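Local coordinates for protein peptide methionine sulfoxide reductase msrA/msrB (PDB 3BQG) that probably reduces oxidised methionine, as a peptide-methionine (S)-S-oxide reductase domain whose catalytic chemistry passes through a cysteine sulfenic acid, at residues A29-Y33 / E139-Q143. The protein carries 1 engineered substitution. Numbering follows the deposited sequence.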
loop_
_atom_site.group_PDB
_atom_site.type_symbol
_atom_site.label_atom_id
_atom_site.label_comp_id
_atom_site.label_asym_id
_atom_site.label_seq_id
_atom_site.Cartn_x
_atom_site.Cartn_y
_atom_site.Cartn_z
ATOM N N ALA A 29 9.475 -3.883 3.593
ATOM C CA ALA A 29 8.455 -3.337 2.704
ATOM C C ALA A 29 8.885 -3.704 1.292
ATOM O O ALA A 29 9.887 -3.191 0.785
ATOM C CB ALA A 29 8.354 -1.819 2.860
ATOM N N VAL A 30 8.129 -4.607 0.674
ATOM C CA VAL A 30 8.420 -5.094 -0.670
ATOM C C VAL A 30 7.372 -4.655 -1.692
ATOM O O VAL A 30 6.185 -4.911 -1.521
ATOM C CB VAL A 30 8.491 -6.641 -0.673
ATOM C CG1 VAL A 30 8.716 -7.161 -2.085
ATOM C CG2 VAL A 30 9.612 -7.105 0.251
ATOM N N SER A 31 7.819 -3.991 -2.751
ATOM C CA SER A 31 6.909 -3.539 -3.797
ATOM C C SER A 31 6.596 -4.696 -4.738
ATOM O O SER A 31 7.460 -5.523 -5.039
ATOM C CB SER A 31 7.523 -2.375 -4.586
ATOM O OG SER A 31 7.555 -1.191 -3.809
ATOM N N GLY A 32 5.352 -4.748 -5.201
ATOM C CA GLY A 32 4.942 -5.818 -6.095
ATOM C C GLY A 32 3.619 -5.549 -6.789
ATOM O O GLY A 32 3.081 -4.445 -6.715
ATOM N N TYR A 33 3.090 -6.577 -7.445
ATOM C CA TYR A 33 1.841 -6.492 -8.200
ATOM C C TYR A 33 0.833 -7.446 -7.572
ATOM O O TYR A 33 1.085 -8.650 -7.484
ATOM C CB TYR A 33 2.126 -6.892 -9.644
ATOM C CG TYR A 33 3.382 -6.238 -10.180
ATOM C CD1 TYR A 33 3.424 -4.865 -10.413
ATOM C CD2 TYR A 33 4.544 -6.985 -10.421
ATOM C CE1 TYR A 33 4.578 -4.247 -10.871
ATOM C CE2 TYR A 33 5.711 -6.373 -10.878
ATOM C CZ TYR A 33 5.717 -5.003 -11.101
ATOM O OH TYR A 33 6.848 -4.375 -11.569
ATOM N N GLU A 139 10.413 -6.116 -9.984
ATOM C CA GLU A 139 11.821 -6.307 -10.333
ATOM C C GLU A 139 12.734 -5.601 -9.331
ATOM O O GLU A 139 12.323 -4.654 -8.654
ATOM C CB GLU A 139 12.087 -5.790 -11.750
ATOM C CG GLU A 139 11.338 -6.565 -12.828
ATOM C CD GLU A 139 9.925 -6.051 -13.068
ATOM O OE1 GLU A 139 9.286 -5.543 -12.116
ATOM O OE2 GLU A 139 9.449 -6.173 -14.216
ATOM N N GLU A 140 13.971 -6.075 -9.234
ATOM C CA GLU A 140 14.940 -5.514 -8.301
ATOM C C GLU A 140 15.152 -4.007 -8.427
ATOM O O GLU A 140 15.297 -3.315 -7.419
ATOM C CB GLU A 140 16.276 -6.263 -8.436
ATOM C CG GLU A 140 17.471 -5.610 -7.747
ATOM C CD GLU A 140 18.205 -4.628 -8.654
ATOM O OE1 GLU A 140 18.547 -5.019 -9.797
ATOM O OE2 GLU A 140 18.445 -3.475 -8.223
ATOM N N TYR A 141 15.159 -3.481 -9.644
ATOM C CA TYR A 141 15.366 -2.048 -9.790
ATOM C C TYR A 141 14.249 -1.230 -9.150
ATOM O O TYR A 141 14.417 -0.039 -8.897
ATOM C CB TYR A 141 15.540 -1.652 -11.264
ATOM C CG TYR A 141 14.335 -1.843 -12.157
ATOM C CD1 TYR A 141 14.072 -3.075 -12.759
ATOM C CD2 TYR A 141 13.487 -0.773 -12.448
ATOM C CE1 TYR A 141 12.997 -3.235 -13.641
ATOM C CE2 TYR A 141 12.409 -0.923 -13.324
ATOM C CZ TYR A 141 12.173 -2.152 -13.918
ATOM O OH TYR A 141 11.129 -2.292 -14.803
ATOM N N HIS A 142 13.113 -1.870 -8.876
ATOM C CA HIS A 142 11.988 -1.185 -8.240
ATOM C C HIS A 142 12.077 -1.187 -6.712
ATOM O O HIS A 142 11.555 -0.284 -6.058
ATOM C CB HIS A 142 10.663 -1.825 -8.663
ATOM C CG HIS A 142 10.191 -1.403 -10.018
ATOM N ND1 HIS A 142 9.952 -0.085 -10.346
ATOM C CD2 HIS A 142 9.895 -2.125 -11.124
ATOM C CE1 HIS A 142 9.529 -0.015 -11.595
ATOM N NE2 HIS A 142 9.485 -1.239 -12.090
ATOM N N GLN A 143 12.722 -2.201 -6.138
ATOM C CA GLN A 143 12.854 -2.285 -4.681
ATOM C C GLN A 143 13.795 -1.187 -4.175
ATOM O O GLN A 143 14.858 -0.965 -4.758
ATOM C CB GLN A 143 13.410 -3.652 -4.269
ATOM C CG GLN A 143 12.649 -4.854 -4.819
ATOM C CD GLN A 143 11.181 -4.855 -4.423
ATOM O OE1 GLN A 143 10.805 -4.287 -3.400
ATOM N NE2 GLN A 143 10.348 -5.511 -5.227
HETATM O O HOH W 1 9.575 0.630 -4.572
#
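Gln143 and Ser31 form a polar, side-chain-to-backbone contact that fastens the loop between strand 135-137 and helix 145-148 to strand 26-34. The Gln143 amide is hydrogen-bonded to both Ser31 N and Ser31 O, a side-chain grip beside the backbone bond of Ser31 with Ala138. Its OE1 accepts from Ser31 N at 3.1 Å, in the carbonyl plane and on a lone pair, while NE2 donates to Ser31 O at 2.9 Å, nearly straight (166°). A bend at chi2 (-58°) brings the amide there; NE2 is also hydrogen-bonded to Ala138 O, which helps fix the amide's rotation. Val30 CG1 packs 3.8 Å from Gln143 OE1. In this α/β fold of the MsrA family, strand 26-34 pairs antiparallel with the outermost strand 135-137; the backbone pairing runs on to Ser31 with Ala138, and Gln143, five residues later, turns back onto the same strand residue. Tyr33 OH donates to the syn lone pair of Glu139 OE1 (2.8 Å), with OE1 at the ring's edge, in its plane, and the carboxylate plane turned 89° from the ring. Glu139 OE2 accepts from Tyr43 N. A water joins Ser31 OG to His142 O, and His142 ND1 is hydrogen-bonded to Trp14 NE1, close in sequence to the sulfenic acid-bearing Cys12.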